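Local coordinates for protein Asp/Glu-specific dipeptidyl-peptidase (Flavobacterium psychrophilum, PDB 5JXF) that removes dipeptides from the N terminus of oligopeptides as a serine-type peptidase that strictly requires Asp or Glu at the P1 position, at residues T159-K164 against I557-R562; E291-F296 against K393-I398; F238-V243 against N721-V726; S87-I90 against L95-T98. All blocks are in the same frame, centred on the assembly; numbering follows the deposited sequence.

Contact 1 of 4, residues T159-K164 against I557-R562; sequences TSETEK and INALQR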
loop_
_atom_site.group_PDB
_atom_site.type_symbol
_atom_site.label_atom_id
_atom_site.label_comp_id
_atom_site.label_asym_id
_atom_site.label_seq_id
_atom_site.Cartn_x
_atom_site.Cartn_y
_atom_site.Cartn_z
ATOM N N THR A 159 21.531 -35.250 -38.523
ATOM C CA THR A 159 22.111 -35.588 -37.195
ATOM C C THR A 159 21.237 -36.045 -36.012
ATOM O O THR A 159 20.325 -36.950 -36.177
ATOM C CB THR A 159 22.962 -34.374 -36.834
ATOM O OG1 THR A 159 23.690 -34.136 -38.043
ATOM C CG2 THR A 159 24.114 -34.775 -35.838
ATOM N N SER A 160 21.540 -35.527 -34.814
ATOM C CA SER A 160 21.276 -36.205 -33.540
ATOM C C SER A 160 21.031 -35.133 -32.503
ATOM O O SER A 160 21.761 -35.034 -31.501
ATOM C CB SER A 160 22.455 -37.112 -33.141
ATOM O OG SER A 160 23.381 -36.490 -32.254
ATOM N N GLU A 161 20.004 -34.332 -32.785
ATOM C CA GLU A 161 19.654 -33.104 -32.064
ATOM C C GLU A 161 20.766 -32.286 -31.377
ATOM O O GLU A 161 20.834 -31.078 -31.590
ATOM C CB GLU A 161 18.563 -33.429 -31.045
ATOM C CG GLU A 161 17.246 -32.745 -31.416
ATOM C CD GLU A 161 16.016 -33.434 -30.858
ATOM O OE1 GLU A 161 16.116 -34.082 -29.790
ATOM O OE2 GLU A 161 14.948 -33.320 -31.498
ATOM N N THR A 162 21.609 -32.917 -30.559
ATOM C CA THR A 162 22.678 -32.193 -29.871
ATOM C C THR A 162 23.900 -32.009 -30.791
ATOM O O THR A 162 24.605 -30.993 -30.680
ATOM C CB THR A 162 23.115 -32.898 -28.552
ATOM O OG1 THR A 162 23.564 -31.916 -27.605
ATOM C CG2 THR A 162 24.258 -33.873 -28.807
ATOM N N GLU A 163 24.185 -32.981 -31.663
ATOM C CA GLU A 163 25.284 -32.749 -32.583
ATOM C C GLU A 163 24.759 -31.988 -33.790
ATOM O O GLU A 163 25.519 -31.557 -34.657
ATOM C CB GLU A 163 26.036 -34.023 -32.978
ATOM C CG GLU A 163 27.546 -33.679 -33.059
ATOM C CD GLU A 163 28.518 -34.802 -32.790
ATOM O OE1 GLU A 163 29.222 -35.222 -33.744
ATOM O OE2 GLU A 163 28.593 -35.242 -31.623
ATOM N N LYS A 164 23.447 -31.783 -33.791
ATOM C CA LYS A 164 22.811 -30.805 -34.655
ATOM C C LYS A 164 23.159 -29.381 -34.171
ATOM O O LYS A 164 23.458 -28.495 -34.981
ATOM C CB LYS A 164 21.298 -31.032 -34.677
ATOM C CG LYS A 164 20.722 -31.162 -36.077
ATOM C CD LYS A 164 19.316 -31.757 -36.085
ATOM C CE LYS A 164 18.254 -30.661 -36.119
ATOM N NZ LYS A 164 16.903 -31.213 -36.423
ATOM N N ILE A 557 13.473 -30.957 -23.868
ATOM C CA ILE A 557 12.479 -29.901 -23.695
ATOM C C ILE A 557 12.733 -28.726 -24.641
ATOM O O ILE A 557 11.812 -28.231 -25.291
ATOM C CB ILE A 557 12.449 -29.402 -22.240
ATOM C CG1 ILE A 557 11.912 -30.509 -21.324
ATOM C CG2 ILE A 557 11.589 -28.151 -22.126
ATOM C CD1 ILE A 557 12.220 -30.320 -19.857
ATOM N N ASN A 558 13.986 -28.293 -24.729
ATOM C CA ASN A 558 14.362 -27.207 -25.636
ATOM C C ASN A 558 14.049 -27.523 -27.090
ATOM O O ASN A 558 13.474 -26.700 -27.802
ATOM C CB ASN A 558 15.849 -26.887 -25.492
ATOM C CG ASN A 558 16.157 -26.152 -24.201
ATOM O OD1 ASN A 558 15.298 -25.462 -23.647
ATOM N ND2 ASN A 558 17.378 -26.308 -23.707
ATOM N N ALA A 559 14.428 -28.723 -27.518
ATOM C CA ALA A 559 14.166 -29.172 -28.876
ATOM C C ALA A 559 12.672 -29.185 -29.133
ATOM O O ALA A 559 12.184 -28.716 -30.161
ATOM C CB ALA A 559 14.755 -30.551 -29.106
ATOM N N LEU A 560 11.942 -29.726 -28.177
ATOM C CA LEU A 560 10.498 -29.756 -28.267
ATOM C C LEU A 560 9.933 -28.328 -28.320
ATOM O O LEU A 560 8.996 -28.040 -29.068
ATOM C CB LEU A 560 9.936 -30.539 -27.088
ATOM C CG LEU A 560 9.969 -32.067 -27.055
ATOM C CD1 LEU A 560 9.640 -32.512 -25.654
ATOM C CD2 LEU A 560 8.995 -32.688 -28.048
ATOM N N GLN A 561 10.530 -27.434 -27.539
ATOM C CA GLN A 561 10.122 -26.029 -27.509
ATOM C C GLN A 561 10.384 -25.342 -28.855
ATOM O O GLN A 561 9.592 -24.512 -29.306
ATOM C CB GLN A 561 10.851 -25.293 -26.378
ATOM C CG GLN A 561 10.461 -23.839 -26.213
ATOM C CD GLN A 561 8.975 -23.652 -26.000
ATOM O OE1 GLN A 561 8.410 -24.150 -25.022
ATOM N NE2 GLN A 561 8.333 -22.927 -26.912
ATOM N N ARG A 562 11.495 -25.700 -29.494
ATOM C CA ARG A 562 11.791 -25.212 -30.836
ATOM C C ARG A 562 10.665 -25.567 -31.812
ATOM O O ARG A 562 10.268 -24.739 -32.636
ATOM C CB ARG A 562 13.126 -25.777 -31.333
ATOM C CG ARG A 562 13.474 -25.404 -32.772
ATOM C CD ARG A 562 14.890 -25.828 -33.149
ATOM N NE ARG A 562 15.007 -27.279 -33.305
ATOM C CZ ARG A 562 15.559 -28.086 -32.404
ATOM N NH1 ARG A 562 16.057 -27.583 -31.284
ATOM N NH2 ARG A 562 15.620 -29.393 -32.619
#

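Contact 2 of 4, residues E291-F296 against K393-I398; sequences EYLPSF and KYYTEI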
loop_
_atom_site.group_PDB
_atom_site.type_symbol
_atom_site.label_atom_id
_atom_site.label_comp_id
_atom_site.label_asym_id
_atom_site.label_seq_id
_atom_site.Cartn_x
_atom_site.Cartn_y
_atom_site.Cartn_z
ATOM N N GLU A 291 6.985 -16.021 -24.137
ATOM C CA GLU A 291 5.537 -15.854 -24.228
ATOM C C GLU A 291 4.833 -17.120 -24.687
ATOM O O GLU A 291 3.606 -17.220 -24.605
ATOM C CB GLU A 291 5.175 -14.714 -25.185
ATOM C CG GLU A 291 5.754 -13.343 -24.831
ATOM C CD GLU A 291 5.334 -12.842 -23.461
ATOM O OE1 GLU A 291 4.298 -13.296 -22.928
ATOM O OE2 GLU A 291 6.060 -11.991 -22.916
ATOM N N TYR A 292 5.604 -18.085 -25.176
ATOM C CA TYR A 292 5.004 -19.212 -25.868
ATOM C C TYR A 292 5.212 -20.550 -25.164
ATOM O O TYR A 292 5.243 -21.599 -25.806
ATOM C CB TYR A 292 5.556 -19.259 -27.283
ATOM C CG TYR A 292 5.441 -17.917 -27.957
ATOM C CD1 TYR A 292 4.207 -17.439 -28.372
ATOM C CD2 TYR A 292 6.561 -17.107 -28.149
ATOM C CE1 TYR A 292 4.091 -16.208 -28.982
ATOM C CE2 TYR A 292 6.452 -15.870 -28.752
ATOM C CZ TYR A 292 5.213 -15.427 -29.163
ATOM O OH TYR A 292 5.086 -14.201 -29.766
ATOM N N LEU A 293 5.344 -20.505 -23.845
ATOM C CA LEU A 293 5.580 -21.708 -23.066
ATOM C C LEU A 293 4.329 -22.569 -22.996
ATOM O O LEU A 293 3.219 -22.084 -23.195
ATOM C CB LEU A 293 6.051 -21.346 -21.657
ATOM C CG LEU A 293 7.498 -20.869 -21.541
ATOM C CD1 LEU A 293 7.833 -20.506 -20.106
ATOM C CD2 LEU A 293 8.453 -21.919 -22.077
ATOM N N PRO A 294 4.513 -23.869 -22.742
ATOM C CA PRO A 294 3.423 -24.795 -22.436
ATOM C C PRO A 294 2.903 -24.566 -21.028
ATOM O O PRO A 294 3.591 -23.914 -20.247
ATOM C CB PRO A 294 4.104 -26.148 -22.523
ATOM C CG PRO A 294 5.487 -25.831 -22.024
ATOM C CD PRO A 294 5.813 -24.558 -22.723
ATOM N N SER A 295 1.732 -25.117 -20.715
ATOM C CA SER A 295 1.152 -25.046 -19.378
ATOM C C SER A 295 2.132 -25.499 -18.313
ATOM O O SER A 295 2.227 -24.911 -17.233
ATOM C CB SER A 295 -0.107 -25.918 -19.290
ATOM O OG SER A 295 -1.174 -25.387 -20.056
ATOM N N PHE A 296 2.860 -26.561 -18.633
ATOM C CA PHE A 296 3.664 -27.264 -17.650
ATOM C C PHE A 296 4.899 -26.464 -17.256
ATOM O O PHE A 296 5.455 -26.653 -16.170
ATOM C CB PHE A 296 4.041 -28.637 -18.199
ATOM C CG PHE A 296 2.902 -29.331 -18.897
ATOM C CD1 PHE A 296 1.877 -29.919 -18.163
ATOM C CD2 PHE A 296 2.846 -29.385 -20.284
ATOM C CE1 PHE A 296 0.823 -30.555 -18.797
ATOM C CE2 PHE A 296 1.795 -30.015 -20.924
ATOM C CZ PHE A 296 0.779 -30.603 -20.177
ATOM N N LYS A 393 5.433 -35.073 -19.817
ATOM C CA LYS A 393 6.352 -36.136 -19.444
ATOM C C LYS A 393 7.661 -35.583 -18.894
ATOM O O LYS A 393 7.999 -35.804 -17.729
ATOM C CB LYS A 393 6.633 -37.035 -20.645
ATOM N N TYR A 394 8.383 -34.844 -19.732
ATOM C CA TYR A 394 9.710 -34.360 -19.372
ATOM C C TYR A 394 9.690 -33.296 -18.268
ATOM O O TYR A 394 10.559 -33.292 -17.393
ATOM C CB TYR A 394 10.428 -33.812 -20.608
ATOM C CG TYR A 394 10.583 -34.821 -21.730
ATOM C CD1 TYR A 394 11.413 -35.927 -21.594
ATOM C CD2 TYR A 394 9.919 -34.650 -22.938
ATOM C CE1 TYR A 394 11.556 -36.848 -22.624
ATOM C CE2 TYR A 394 10.054 -35.561 -23.970
ATOM C CZ TYR A 394 10.873 -36.655 -23.811
ATOM O OH TYR A 394 11.003 -37.551 -24.850
ATOM N N TYR A 395 8.705 -32.403 -18.297
ATOM C CA TYR A 395 8.624 -31.359 -17.278
ATOM C C TYR A 395 8.378 -31.956 -15.897
ATOM O O TYR A 395 8.874 -31.442 -14.892
ATOM C CB TYR A 395 7.537 -30.336 -17.628
ATOM C CG TYR A 395 8.065 -29.159 -18.421
ATOM C CD1 TYR A 395 8.874 -28.197 -17.818
ATOM C CD2 TYR A 395 7.777 -29.016 -19.777
ATOM C CE1 TYR A 395 9.374 -27.119 -18.541
ATOM C CE2 TYR A 395 8.271 -27.940 -20.506
ATOM C CZ TYR A 395 9.066 -26.999 -19.879
ATOM O OH TYR A 395 9.557 -25.932 -20.584
ATOM N N THR A 396 7.630 -33.055 -15.850
ATOM C CA THR A 396 7.409 -33.751 -14.588
ATOM C C THR A 396 8.689 -34.456 -14.144
ATOM O O THR A 396 9.086 -34.361 -12.983
ATOM C CB THR A 396 6.261 -34.783 -14.680
ATOM O OG1 THR A 396 5.141 -34.208 -15.364
ATOM C CG2 THR A 396 5.826 -35.226 -13.289
ATOM N N GLU A 397 9.341 -35.144 -15.077
ATOM C CA GLU A 397 10.560 -35.897 -14.781
ATOM C C GLU A 397 11.726 -35.016 -14.321
ATOM O O GLU A 397 12.435 -35.368 -13.377
ATOM C CB GLU A 397 10.986 -36.708 -16.008
ATOM N N ILE A 398 11.919 -33.876 -14.987
ATOM C CA ILE A 398 13.049 -32.991 -14.707
ATOM C C ILE A 398 12.906 -32.262 -13.366
ATOM O O ILE A 398 13.904 -31.863 -12.765
ATOM C CB ILE A 398 13.222 -31.941 -15.833
ATOM C CG1 ILE A 398 14.647 -31.372 -15.825
ATOM C CG2 ILE A 398 12.157 -30.834 -15.705
ATOM C CD1 ILE A 398 14.971 -30.485 -17.017
#

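Contact 3 of 4, residues F238-V243 against N721-V726; sequences FSMFRV and NEMKLV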
loop_
_atom_site.group_PDB
_atom_site.type_symbol
_atom_site.label_atom_id
_atom_site.label_comp_id
_atom_site.label_asym_id
_atom_site.label_seq_id
_atom_site.Cartn_x
_atom_site.Cartn_y
_atom_site.Cartn_z
ATOM N N PHE A 238 18.463 7.815 -13.528
ATOM C CA PHE A 238 19.302 8.059 -14.697
ATOM C C PHE A 238 20.785 8.266 -14.382
ATOM O O PHE A 238 21.158 8.566 -13.249
ATOM C CB PHE A 238 18.779 9.268 -15.484
ATOM C CG PHE A 238 19.215 10.596 -14.940
ATOM C CD1 PHE A 238 18.504 11.213 -13.917
ATOM C CD2 PHE A 238 20.330 11.238 -15.470
ATOM C CE1 PHE A 238 18.904 12.449 -13.420
ATOM C CE2 PHE A 238 20.747 12.454 -14.990
ATOM C CZ PHE A 238 20.021 13.080 -13.957
ATOM N N SER A 239 21.626 8.092 -15.400
ATOM C CA SER A 239 23.030 8.495 -15.311
ATOM C C SER A 239 23.538 8.789 -16.727
ATOM O O SER A 239 22.909 8.403 -17.704
ATOM C CB SER A 239 23.881 7.422 -14.628
ATOM O OG SER A 239 23.807 6.189 -15.326
ATOM N N MET A 240 24.647 9.507 -16.826
ATOM C CA MET A 240 25.143 9.953 -18.120
ATOM C C MET A 240 26.572 9.522 -18.349
ATOM O O MET A 240 27.412 9.590 -17.457
ATOM C CB MET A 240 25.033 11.465 -18.255
ATOM C CG MET A 240 23.592 11.954 -18.321
ATOM S SD MET A 240 23.439 13.712 -18.659
ATOM C CE MET A 240 21.667 13.873 -18.912
ATOM N N PHE A 241 26.826 9.065 -19.566
ATOM C CA PHE A 241 28.152 8.617 -19.959
ATOM C C PHE A 241 28.521 9.314 -21.254
ATOM O O PHE A 241 27.658 9.955 -21.864
ATOM C CB PHE A 241 28.165 7.098 -20.121
ATOM C CG PHE A 241 28.094 6.346 -18.815
ATOM C CD1 PHE A 241 26.882 6.178 -18.155
ATOM C CD2 PHE A 241 29.245 5.822 -18.235
ATOM C CE1 PHE A 241 26.826 5.490 -16.963
ATOM C CE2 PHE A 241 29.192 5.128 -17.045
ATOM C CZ PHE A 241 27.983 4.962 -16.409
ATOM N N ARG A 242 29.785 9.220 -21.679
ATOM C CA ARG A 242 30.160 9.780 -22.977
ATOM C C ARG A 242 31.004 8.774 -23.760
ATOM O O ARG A 242 31.969 8.240 -23.233
ATOM C CB ARG A 242 30.925 11.096 -22.838
ATOM C CG ARG A 242 31.229 11.730 -24.203
ATOM C CD ARG A 242 32.160 12.910 -24.112
ATOM N NE ARG A 242 31.726 13.853 -23.087
ATOM C CZ ARG A 242 30.750 14.737 -23.262
ATOM N NH1 ARG A 242 30.103 14.787 -24.423
ATOM N NH2 ARG A 242 30.413 15.557 -22.272
ATOM N N VAL A 243 30.610 8.501 -24.996
ATOM C CA VAL A 243 31.313 7.519 -25.807
ATOM C C VAL A 243 32.533 8.220 -26.430
ATOM O O VAL A 243 32.430 9.334 -26.924
ATOM C CB VAL A 243 30.411 6.927 -26.905
ATOM C CG1 VAL A 243 31.185 5.878 -27.752
ATOM C CG2 VAL A 243 29.158 6.319 -26.311
ATOM N N ASN A 721 23.621 22.280 -22.645
ATOM C CA ASN A 721 23.950 23.107 -23.802
ATOM C C ASN A 721 24.344 22.242 -24.994
ATOM O O ASN A 721 24.234 22.660 -26.146
ATOM C CB ASN A 721 25.075 24.092 -23.459
ATOM C CG ASN A 721 24.633 25.164 -22.460
ATOM O OD1 ASN A 721 23.454 25.516 -22.396
ATOM N ND2 ASN A 721 25.582 25.693 -21.692
ATOM N N GLU A 722 24.778 21.023 -24.681
ATOM C CA GLU A 722 25.195 20.016 -25.651
ATOM C C GLU A 722 23.990 19.410 -26.367
ATOM O O GLU A 722 24.115 18.878 -27.460
ATOM C CB GLU A 722 25.977 18.922 -24.925
ATOM C CG GLU A 722 27.075 18.268 -25.673
ATOM C CD GLU A 722 27.776 17.230 -24.815
ATOM O OE1 GLU A 722 28.167 17.558 -23.676
ATOM O OE2 GLU A 722 27.903 16.075 -25.273
ATOM N N MET A 723 22.817 19.474 -25.744
ATOM C CA MET A 723 21.663 18.786 -26.320
ATOM C C MET A 723 20.887 19.694 -27.269
ATOM O O MET A 723 21.125 20.888 -27.333
ATOM C CB MET A 723 20.742 18.270 -25.222
ATOM C CG MET A 723 21.436 17.429 -24.155
ATOM S SD MET A 723 20.315 17.184 -22.761
ATOM C CE MET A 723 21.488 16.941 -21.432
ATOM N N LYS A 724 19.974 19.115 -28.030
ATOM C CA LYS A 724 19.052 19.915 -28.810
ATOM C C LYS A 724 17.662 19.846 -28.157
ATOM O O LYS A 724 16.947 18.865 -28.307
ATOM C CB LYS A 724 19.007 19.436 -30.256
ATOM C CG LYS A 724 17.958 20.153 -31.100
ATOM C CD LYS A 724 18.014 19.670 -32.536
ATOM C CE LYS A 724 17.090 20.462 -33.440
ATOM N NZ LYS A 724 17.236 20.010 -34.851
ATOM N N LEU A 725 17.310 20.889 -27.411
ATOM C CA LEU A 725 16.022 20.978 -26.731
ATOM C C LEU A 725 14.967 21.449 -27.712
ATOM O O LEU A 725 15.174 22.439 -28.399
ATOM C CB LEU A 725 16.129 21.931 -25.543
ATOM C CG LEU A 725 17.242 21.565 -24.559
ATOM C CD1 LEU A 725 17.230 22.507 -23.374
ATOM C CD2 LEU A 725 17.099 20.110 -24.087
ATOM N N VAL A 726 13.858 20.732 -27.820
ATOM C CA VAL A 726 12.840 21.086 -28.816
ATOM C C VAL A 726 11.430 21.176 -28.221
ATOM O O VAL A 726 11.172 20.664 -27.127
ATOM C CB VAL A 726 12.810 20.077 -29.975
ATOM C CG1 VAL A 726 14.091 20.187 -30.807
ATOM C CG2 VAL A 726 12.626 18.646 -29.455
#

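Contact 4 of 4, residues S87-I90 against L95-T98; sequences SEVI and LILT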
loop_
_atom_site.group_PDB
_atom_site.type_symbol
_atom_site.label_atom_id
_atom_site.label_comp_id
_atom_site.label_asym_id
_atom_site.label_seq_id
_atom_site.Cartn_x
_atom_site.Cartn_y
_atom_site.Cartn_z
ATOM N N SER A 87 20.974 2.341 -23.818
ATOM C CA SER A 87 21.360 3.728 -23.632
ATOM C C SER A 87 20.964 4.478 -24.899
ATOM O O SER A 87 20.545 3.861 -25.869
ATOM C CB SER A 87 22.851 3.853 -23.357
ATOM O OG SER A 87 23.590 3.418 -24.480
ATOM N N GLU A 88 21.013 5.804 -24.871
ATOM C CA GLU A 88 20.636 6.563 -26.052
ATOM C C GLU A 88 21.517 7.795 -26.201
ATOM O O GLU A 88 21.872 8.439 -25.223
ATOM C CB GLU A 88 19.167 6.973 -26.020
ATOM C CG GLU A 88 18.794 7.861 -24.852
ATOM C CD GLU A 88 18.050 7.094 -23.780
ATOM O OE1 GLU A 88 18.324 5.888 -23.628
ATOM O OE2 GLU A 88 17.184 7.692 -23.110
ATOM N N VAL A 89 21.915 8.084 -27.438
ATOM C CA VAL A 89 22.739 9.257 -27.714
ATOM C C VAL A 89 21.887 10.527 -27.717
ATOM O O VAL A 89 20.893 10.600 -28.441
ATOM C CB VAL A 89 23.459 9.133 -29.066
ATOM C CG1 VAL A 89 24.526 10.197 -29.151
ATOM C CG2 VAL A 89 24.066 7.710 -29.233
ATOM N N ILE A 90 22.269 11.528 -26.929
ATOM C CA ILE A 90 21.432 12.727 -26.831
ATOM C C ILE A 90 22.227 13.990 -27.150
ATOM O O ILE A 90 21.817 15.106 -26.858
ATOM C CB ILE A 90 20.762 12.830 -25.437
ATOM C CG1 ILE A 90 21.778 12.798 -24.304
ATOM C CG2 ILE A 90 19.803 11.691 -25.238
ATOM C CD1 ILE A 90 21.207 13.394 -22.991
ATOM N N LEU A 95 27.445 12.121 -25.898
ATOM C CA LEU A 95 26.728 12.102 -24.623
ATOM C C LEU A 95 25.627 11.092 -24.724
ATOM O O LEU A 95 24.772 11.202 -25.603
ATOM C CB LEU A 95 26.155 13.478 -24.290
ATOM C CG LEU A 95 25.536 13.632 -22.898
ATOM C CD1 LEU A 95 26.587 13.268 -21.868
ATOM C CD2 LEU A 95 25.033 15.066 -22.667
ATOM N N ILE A 96 25.677 10.076 -23.862
ATOM C CA ILE A 96 24.613 9.072 -23.809
ATOM C C ILE A 96 23.916 9.055 -22.458
ATOM O O ILE A 96 24.513 9.316 -21.400
ATOM C CB ILE A 96 25.097 7.620 -24.099
ATOM C CG1 ILE A 96 26.093 7.145 -23.051
ATOM C CG2 ILE A 96 25.694 7.495 -25.514
ATOM C CD1 ILE A 96 26.565 5.747 -23.305
ATOM N N LEU A 97 22.646 8.699 -22.514
ATOM C CA LEU A 97 21.795 8.703 -21.339
ATOM C C LEU A 97 21.362 7.270 -21.055
ATOM O O LEU A 97 21.041 6.528 -21.978
ATOM C CB LEU A 97 20.589 9.626 -21.565
ATOM C CG LEU A 97 19.536 9.639 -20.448
ATOM C CD1 LEU A 97 20.118 10.352 -19.230
ATOM C CD2 LEU A 97 18.260 10.333 -20.938
ATOM N N THR A 98 21.406 6.868 -19.792
ATOM C CA THR A 98 20.890 5.561 -19.405
ATOM C C THR A 98 20.302 5.642 -17.965
ATOM O O THR A 98 20.101 6.740 -17.442
ATOM C CB THR A 98 21.989 4.455 -19.515
ATOM O OG1 THR A 98 21.385 3.162 -19.396
ATOM C CG2 THR A 98 23.070 4.607 -18.441
#

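Contact 1 of 4, residues T159-K164 against I557-R562
The guanidinium of R562 meets E161 with its edge: E161 CG sits close to the guanidinium plane, 3.9 Å from R562 NH2. One face of the same group lies over the backbone carbonyl of A559, one helical turn back, whose O stands 4.1 Å above the centre of the plane. The carboxylate of E161 is turned 70° from the guanidinium, and the two side chains slide past each other in opposite directions. E161 OE2 therefore stops 4.1 Å from R562 NH2, too far for a salt bridge, though the opposite charges should still attract. The closest touch is van der Waals: the carboxylate of E161 rests against the A559 methyl, E161 CD 3.6 Å from A559 CB. R562 leaves its helix with CG anti to N (chi1 176°), then bends at chi3 (72°), which folds the guanidinium back beside A559. K164 NZ approaches it obliquely, 4.4 Å from R562 NH2; these like charges probably gain from the carboxylate nearby. No hydrogen bond crosses, and little surface is buried, as suits a mostly polar meeting near the protein surface. E161 is the N-cap residue of helix 162-178, while A559 and R562 lie on one side of helix 547-571. The N-terminal end of the first helix thus meets the side of the second, joining a helix inserted between strands 138-146 and 186-192 to the large helical part of the S46 peptidase fold.

Contact 2 of 4, residues E291-F296 against K393-I398
Y395 carries the whole contact on its side, laying its ring against P294 and the backbone of F296. The close part is here: P294 CG comes 3.8 Å from Y395 CE2, the proline and tyrosine side chains crossing at about a right angle, and the F296 CB methylene stands 3.9 Å from Y395 CB. F296 C lies 4.3 Å above one face of the tyrosine ring, offset toward its rim. Farther along, L293 CD2 is a looser neighbour of the Y395 hydroxyl, at 4.4 Å. The F296 ring itself does not join in; CG anti to its carbonyl carbon (chi1 -43°) swings it away from Y395 toward F391 and Q392 of the same helix 386-415. Past the tyrosine the packing gives way to solvent: T396 is exposed, and K393 and E397 are modelled only as far as CB. With an alanine at Y395 the ring is gone, so P294 CG and the F296 backbone would probably lose their apolar cover and a gap would open beside I557 of helix 547-571. P294 is the N-cap residue of helix 295-325, and the contact is typical of a helix start wedged against a neighbouring helix in an all-helical bundle, here the helical part of the enzyme.

Contact 3 of 4, residues F238-V243 against N721-V726
E722 OE2 is gripped twice, by R242 NH1 at 2.7 Å and by the hydroxyl of S91. The arginine bond has an N-H...O angle of 155°, and OE2 lies almost in the guanidinium plane; seen from the acid, NH1 arrives on the syn side of OE2, 29° out of the carboxylate plane. A second, weak bond runs from R242 NH2 to E722 OE1 at 3.3 Å, completing a two-pronged salt bridge in which the planes are only moderately tilted. R242 starts out with CG anti to the backbone N (chi1 -176°) and bends at chi3, which presents the two terminal nitrogens to the glutamate. Its NE makes a salt bridge with E130, and NH1 also bonds the carbonyl of K93. Two residues before R242 and one after E722, M240 and M723 reach toward each other tip to tip, their CE methyls 4.0 Å apart, with V710 and L707 of helix 703-713 beside them. The contact thus ties strand 239-245, which follows D237 of the probable charge relay, to the chain just beyond helix 717-721. Chemically, the buried R242 charge is probably offset by E722 and E130, which together with the K93 carbonyl are likely to restrict the turning of the guanidinium.

Contact 4 of 4, residues S87-I90 against L95-T98
Two antiparallel backbones form a beta hairpin here, E88 facing L97 as a hydrogen-bonded pair and V89 facing I96 as a non-hydrogen-bonded one. E88 N gives to L97 O at 3.0 Å and L97 N returns to E88 O at 2.8 Å; nearer the turn, I90 N meets L95 O at 2.9 Å in an almost straight bond (173°). The strand 95-98 leads into H101 of the probable charge relay, and the T98 side chain is about 6 Å from that of S662, consistent with a sheet that frames the catalytic site as in chymotrypsin-like barrels. On one side of the sheet V89 CG2 touches I96 CG2. On the other, E88 and L97 lie side by side and point the same way. A chi1 of 61° puts E88 CG between its backbone N and carbonyl carbon, and a bend at chi2 (-104°) folds the carboxylate back over the leucine, OE2 resting 3.6 Å from L97 CD2. OE1 is 3.2 Å from L97 O, a meeting of two acceptors, while OE2 is buried with no partner in the model; both would probably raise the pKa of this acid. An alanine in place of E88 takes the carboxylate away and would probably open a gap between L97 and the neighbouring L673 and L676. I90 also comes across to that side, its CD1 standing 4.1 Å from L97 CB.

From the N terminus, contact 4 closes first, a short hairpin complete before any other contact opens. Residues 159-164 then open contact 1 and residues 238-243 open contact 3. Contact 2 opens and closes inside both of these loops, joining 291-296 to 393-398. Contact 1 closes at 557-562 and contact 3 at 721-726, so these two loops cross. In space they form two groups on opposite sides of the chain's centre. Contacts 1 and 2 touch within the helical part, through helices 547-571 and 386-415. Contacts 3 and 4, with centres about 6 Å apart, share a sheet in which strands 95-98 and 239-245 are neighbours, bringing the C-terminal chain against the catalytic region.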